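Local coordinates for protein putative esterase (Bacteroides intestinalis DSM 17393, PDB 5VOL) that cleaves ferulic acid esters, probably those on arabinoxylan, as a family 1 carbohydrate esterase with an alpha/beta-hydrolase fold, at residues Y28-P33 against E81-T86; Y48-M53 against R133-L138. One frame throughout, in Å; residues are numbered along the deposited sequence.

Contact 1: residues Y28-P33 against E81-T86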
loop_
_atom_site.group_PDB
_atom_site.type_symbol
_atom_site.label_atom_id
_atom_site.label_comp_id
_atom_site.label_asym_id
_atom_site.label_seq_id
_atom_site.Cartn_x
_atom_site.Cartn_y
_atom_site.Cartn_z
ATOM N N TYR C 28 -18.395 26.870 8.357
ATOM C CA TYR C 28 -17.462 25.793 8.659
ATOM C C TYR C 28 -18.179 24.467 8.490
ATOM O O TYR C 28 -19.407 24.408 8.518
ATOM C CB TYR C 28 -16.906 25.933 10.076
ATOM C CG TYR C 28 -17.955 25.749 11.154
ATOM C CD1 TYR C 28 -18.658 26.835 11.660
ATOM C CD2 TYR C 28 -18.229 24.490 11.684
ATOM C CE1 TYR C 28 -19.617 26.677 12.644
ATOM C CE2 TYR C 28 -19.180 24.325 12.669
ATOM C CZ TYR C 28 -19.869 25.421 13.147
ATOM O OH TYR C 28 -20.818 25.252 14.130
ATOM N N THR C 29 -17.399 23.405 8.305
ATOM C CA THR C 29 -17.943 22.067 8.140
ATOM C C THR C 29 -17.230 21.163 9.132
ATOM O O THR C 29 -16.005 21.159 9.205
ATOM C CB THR C 29 -17.748 21.542 6.695
ATOM O OG1 THR C 29 -18.359 22.446 5.769
ATOM C CG2 THR C 29 -18.356 20.152 6.521
ATOM N N VAL C 30 -17.987 20.416 9.914
ATOM C CA VAL C 30 -17.369 19.624 10.968
ATOM C C VAL C 30 -17.805 18.170 10.846
ATOM O O VAL C 30 -18.961 17.888 10.510
ATOM C CB VAL C 30 -17.733 20.177 12.371
ATOM C CG1 VAL C 30 -19.240 20.262 12.541
ATOM C CG2 VAL C 30 -17.124 19.316 13.469
ATOM N N PHE C 31 -16.864 17.257 11.075
ATOM C CA PHE C 31 -17.182 15.837 11.195
ATOM C C PHE C 31 -17.449 15.479 12.659
ATOM O O PHE C 31 -16.629 15.767 13.512
ATOM C CB PHE C 31 -16.032 14.972 10.654
ATOM C CG PHE C 31 -16.122 13.516 11.051
ATOM C CD1 PHE C 31 -16.818 12.606 10.261
ATOM C CD2 PHE C 31 -15.520 13.061 12.220
ATOM C CE1 PHE C 31 -16.905 11.259 10.628
ATOM C CE2 PHE C 31 -15.601 11.712 12.599
ATOM C CZ PHE C 31 -16.297 10.815 11.803
ATOM N N LEU C 32 -18.581 14.839 12.932
ATOM C CA LEU C 32 -18.903 14.403 14.283
ATOM C C LEU C 32 -18.922 12.870 14.372
ATOM O O LEU C 32 -19.648 12.222 13.634
ATOM C CB LEU C 32 -20.253 14.965 14.721
ATOM C CG LEU C 32 -20.432 16.489 14.625
ATOM C CD1 LEU C 32 -21.874 16.820 14.933
ATOM C CD2 LEU C 32 -19.503 17.191 15.572
ATOM N N PRO C 33 -18.139 12.300 15.295
ATOM C CA PRO C 33 -18.055 10.844 15.495
ATOM C C PRO C 33 -19.413 10.156 15.691
ATOM O O PRO C 33 -20.394 10.778 16.112
ATOM C CB PRO C 33 -17.213 10.712 16.765
ATOM C CG PRO C 33 -16.418 11.966 16.838
ATOM C CD PRO C 33 -17.240 13.043 16.194
ATOM N N GLU C 81 -11.716 8.096 17.340
ATOM C CA GLU C 81 -12.761 9.073 17.099
ATOM C C GLU C 81 -12.213 10.466 17.423
ATOM O O GLU C 81 -11.496 10.658 18.400
ATOM C CB GLU C 81 -13.999 8.773 17.927
ATOM C CG GLU C 81 -14.741 7.527 17.515
ATOM C CD GLU C 81 -16.084 7.449 18.201
ATOM O OE1 GLU C 81 -16.126 7.729 19.413
ATOM O OE2 GLU C 81 -17.093 7.145 17.540
ATOM N N MET C 82 -12.519 11.430 16.571
ATOM C CA MET C 82 -12.021 12.785 16.755
ATOM C C MET C 82 -12.949 13.757 16.046
ATOM O O MET C 82 -13.627 13.390 15.085
ATOM C CB MET C 82 -10.590 12.933 16.210
ATOM C CG MET C 82 -10.481 12.942 14.655
ATOM S SD MET C 82 -8.767 12.953 14.055
ATOM C CE MET C 82 -8.427 11.174 13.978
ATOM N N ILE C 83 -12.986 14.987 16.542
ATOM C CA ILE C 83 -13.666 16.081 15.848
ATOM C C ILE C 83 -12.761 16.538 14.705
ATOM O O ILE C 83 -11.555 16.738 14.899
ATOM C CB ILE C 83 -13.967 17.279 16.805
ATOM C CG1 ILE C 83 -14.730 16.805 18.051
ATOM C CG2 ILE C 83 -14.721 18.386 16.078
ATOM C CD1 ILE C 83 -16.092 16.201 17.761
ATOM N N ILE C 84 -13.324 16.675 13.509
ATOM C CA ILE C 84 -12.564 17.210 12.396
ATOM C C ILE C 84 -13.299 18.451 11.872
ATOM O O ILE C 84 -14.509 18.415 11.639
ATOM C CB ILE C 84 -12.373 16.180 11.263
ATOM C CG1 ILE C 84 -11.758 14.888 11.807
ATOM C CG2 ILE C 84 -11.420 16.723 10.190
ATOM C CD1 ILE C 84 -11.731 13.787 10.769
ATOM N N VAL C 85 -12.581 19.549 11.687
ATOM C CA VAL C 85 -13.279 20.777 11.284
ATOM C C VAL C 85 -12.503 21.580 10.250
ATOM O O VAL C 85 -11.278 21.711 10.322
ATOM C CB VAL C 85 -13.574 21.665 12.511
ATOM C CG1 VAL C 85 -12.290 22.072 13.153
ATOM C CG2 VAL C 85 -14.404 22.909 12.121
ATOM N N THR C 86 -13.250 22.108 9.283
ATOM C CA THR C 86 -12.703 22.915 8.206
ATOM C C THR C 86 -13.438 24.260 8.197
ATOM O O THR C 86 -14.639 24.296 7.920
ATOM C CB THR C 86 -12.876 22.224 6.842
ATOM O OG1 THR C 86 -12.241 20.931 6.863
ATOM C CG2 THR C 86 -12.282 23.094 5.708
HETATM O O HOH W 1 -14.229 19.281 7.112
#

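Contact 2: residues Y48-M53 against R133-L138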
loop_
_atom_site.group_PDB
_atom_site.type_symbol
_atom_site.label_atom_id
_atom_site.label_comp_id
_atom_site.label_asym_id
_atom_site.label_seq_id
_atom_site.Cartn_x
_atom_site.Cartn_y
_atom_site.Cartn_z
ATOM N N TYR C 48 -7.874 20.115 13.004
ATOM C CA TYR C 48 -8.249 21.202 12.102
ATOM C C TYR C 48 -7.735 20.847 10.712
ATOM O O TYR C 48 -6.548 20.646 10.506
ATOM C CB TYR C 48 -7.704 22.549 12.611
ATOM C CG TYR C 48 -8.382 22.920 13.910
ATOM C CD1 TYR C 48 -9.613 23.573 13.904
ATOM C CD2 TYR C 48 -7.831 22.558 15.137
ATOM C CE1 TYR C 48 -10.268 23.877 15.089
ATOM C CE2 TYR C 48 -8.478 22.853 16.322
ATOM C CZ TYR C 48 -9.690 23.521 16.292
ATOM O OH TYR C 48 -10.344 23.810 17.468
ATOM N N LEU C 49 -8.646 20.726 9.763
ATOM C CA LEU C 49 -8.274 20.280 8.427
ATOM C C LEU C 49 -8.604 21.370 7.392
ATOM O O LEU C 49 -9.764 21.584 7.053
ATOM C CB LEU C 49 -8.998 18.976 8.097
ATOM C CG LEU C 49 -8.712 18.274 6.764
ATOM C CD1 LEU C 49 -7.243 17.883 6.674
ATOM C CD2 LEU C 49 -9.580 17.032 6.672
ATOM N N LEU C 50 -7.569 22.010 6.869
ATOM C CA LEU C 50 -7.721 23.251 6.099
ATOM C C LEU C 50 -7.751 23.044 4.581
ATOM O O LEU C 50 -7.013 22.200 4.040
ATOM C CB LEU C 50 -6.580 24.215 6.463
ATOM C CG LEU C 50 -6.317 24.459 7.954
ATOM C CD1 LEU C 50 -5.196 25.491 8.148
ATOM C CD2 LEU C 50 -7.586 24.901 8.711
ATOM N N HIS C 51 -8.596 23.823 3.896
ATOM C CA HIS C 51 -8.717 23.720 2.438
ATOM C C HIS C 51 -7.702 24.592 1.710
ATOM O O HIS C 51 -6.971 25.363 2.333
ATOM C CB HIS C 51 -10.130 24.086 1.970
ATOM C CG HIS C 51 -10.505 25.512 2.224
ATOM N ND1 HIS C 51 -9.941 26.568 1.535
ATOM C CD2 HIS C 51 -11.395 26.063 3.086
ATOM C CE1 HIS C 51 -10.460 27.703 1.968
ATOM N NE2 HIS C 51 -11.353 27.426 2.902
ATOM N N GLY C 52 -7.665 24.459 0.386
ATOM C CA GLY C 52 -6.707 25.182 -0.430
ATOM C C GLY C 52 -7.274 26.484 -0.974
ATOM O O GLY C 52 -8.440 26.805 -0.741
ATOM N N MET C 53 -6.450 27.224 -1.704
ATOM C CA MET C 53 -6.902 28.463 -2.355
ATOM C C MET C 53 -8.046 28.177 -3.335
ATOM O O MET C 53 -8.106 27.091 -3.918
ATOM C CB MET C 53 -5.735 29.134 -3.074
ATOM C CG MET C 53 -6.002 30.589 -3.496
ATOM S SD MET C 53 -4.542 31.323 -4.266
ATOM C CE MET C 53 -4.562 30.522 -5.864
ATOM N N ARG C 133 -4.797 18.081 20.081
ATOM C CA ARG C 133 -5.127 19.039 19.033
ATOM C C ARG C 133 -4.111 18.958 17.917
ATOM O O ARG C 133 -2.918 19.118 18.154
ATOM C CB ARG C 133 -5.186 20.474 19.590
ATOM C CG ARG C 133 -5.599 21.520 18.525
ATOM C CD ARG C 133 -5.632 22.977 19.068
ATOM N NE ARG C 133 -6.551 23.159 20.194
ATOM C CZ ARG C 133 -6.168 23.339 21.458
ATOM N NH1 ARG C 133 -4.878 23.358 21.770
ATOM N NH2 ARG C 133 -7.079 23.511 22.411
ATOM N N ALA C 134 -4.580 18.712 16.693
ATOM C CA ALA C 134 -3.671 18.582 15.561
ATOM C C ALA C 134 -4.150 19.456 14.406
ATOM O O ALA C 134 -5.283 19.923 14.402
ATOM C CB ALA C 134 -3.551 17.095 15.122
ATOM N N ILE C 135 -3.290 19.676 13.423
ATOM C CA ILE C 135 -3.688 20.480 12.281
ATOM C C ILE C 135 -3.043 19.967 10.995
ATOM O O ILE C 135 -1.909 19.484 10.996
ATOM C CB ILE C 135 -3.344 21.988 12.529
ATOM C CG1 ILE C 135 -3.932 22.887 11.448
ATOM C CG2 ILE C 135 -1.846 22.210 12.681
ATOM C CD1 ILE C 135 -3.894 24.382 11.867
ATOM N N ALA C 136 -3.799 20.031 9.907
ATOM C CA ALA C 136 -3.343 19.560 8.600
ATOM C C ALA C 136 -4.051 20.376 7.535
ATOM O O ALA C 136 -5.077 20.993 7.815
ATOM C CB ALA C 136 -3.648 18.071 8.427
ATOM N N GLY C 137 -3.533 20.374 6.313
ATOM C CA GLY C 137 -4.237 21.017 5.220
ATOM C C GLY C 137 -3.532 20.798 3.907
ATOM O O GLY C 137 -2.381 20.354 3.899
ATOM N N LEU C 138 -4.212 21.130 2.805
ATOM C CA LEU C 138 -3.626 21.033 1.475
ATOM C C LEU C 138 -3.326 22.406 0.875
ATOM O O LEU C 138 -4.051 23.379 1.117
ATOM C CB LEU C 138 -4.550 20.246 0.534
ATOM C CG LEU C 138 -5.839 20.989 0.163
ATOM C CD1 LEU C 138 -5.761 21.582 -1.249
ATOM C CD2 LEU C 138 -7.045 20.086 0.293
#

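Contact 1: residues Y28-P33 against E81-T86
Thr29 O has three partners: it accepts a hydrogen bond from Thr86 N at 2.9 Å, a CA-H contact from Val85, and a weak bond from a water that also donates to Thr86 OG1 at 2.6 Å. Thr86 OG1 is hydrogen-bonded as well to Leu49 O of the next strand. The return bond from Thr29 N to Thr86 O completes an antiparallel hydrogen-bonded pair. Two residues on, Phe31 N reaches Ile84 O at 2.7 Å, whereas the reverse bond from Ile84 N is long and weak. Phe31 CG stands anti to the backbone N (chi1 165°), which brings CD2 at the ring edge to 3.4 Å from Met82 O; Ile84 CD1 meets the same ring obliquely. On the opposite face, Val30 CG2 reaches diagonally past the Phe31-Ile84 pair to Ile83 CG2 at 3.7 Å. Where the strand ends, Pro33 CD rests at 3.7 Å on Ile83 CD1, and Pro33 CB lies against the carboxylate of Glu81, whose charge is paired with Lys42. A glycine in place of Pro33 would probably open a gap between Ile83 CD1 and the Glu81 side chain and let the backbone turn more freely. Strand 24-32 thus joins the central sheet antiparallel to strand 83-87; beyond the Phe31-Ile84 pair, Pro33 and the Phe31 ring edge cover Met82 O, which has no hydrogen-bond partner, so carbon packing takes over from backbone pairing.

Contact 2: residues Y48-M53 against R133-L138
Tyr48 CG lies anti to its carbonyl carbon (chi1 -66°) and Arg133 CG anti to its backbone N (chi1 -177°), which sets the tyrosine ring edge beside the arginine chain, Tyr48 CE2 to Arg133 CG 3.9 Å. The arginine chain bends at its CG-CD bond, and its guanidinium plane is turned 29° from the ring. Both polar ends share one acceptor, Glu121 OE2, which takes a hydrogen bond from Tyr48 OH and a salt bridge from Arg133 NE, fixing the two groups next to each other. The backbones run parallel, as in the central sheet of an alpha/beta-hydrolase, and are laced by four hydrogen bonds, among them Ala136 N to Tyr48 O at 2.9 Å and Leu138 N to Leu50 O at 3.2 Å. On the Tyr48 face, Ile135 CD1 meets Leu50 CD1 at 4.1 Å; on the other, Leu49 CD1 touches Ala136 CB. Gly137, probably the first glycine of a GxSxG nucleophile elbow, pairs with Leu50 where a beta carbon would collide with Leu50 CB. Past the end of strand 46-50, Gly52 CA lies 3.8 Å from Leu138 CD1, and His51 ND1 donates to Gly52 O. Strands 46-50 and 133-138 lie inside the sheet, with 83-87 and 158-162 as their outer neighbours; helix 254-271 covers Ala136 and Leu138, while Phe112 of helix 108-123 meets the Tyr48 ring edge-to-face.

Overall arrangement
Contacts 1 and 2 have centres about 12 Å apart and are linked where strands 83-87 and 46-50 pair in the sheet. Val85 O and Leu49 N are 2.9 Å apart, a probable backbone hydrogen bond, and Thr86 OG1 stands 2.6 Å from Leu49 O. Ile84 CG2 also packs on Leu49 CB at 3.9 Å. Contact 1 ties the antiparallel margin to the parallel core, and contact 2 carries that core onward to the probable nucleophile elbow, with Ser139 the likely nucleophile. An isopropyl alcohol molecule, probably from the crystallisation liquor, lies about 4 Å from the Leu138 side chain and may mark a pocket, whereas the calcium site of Asp221, Asp222 and Asp249 lies elsewhere.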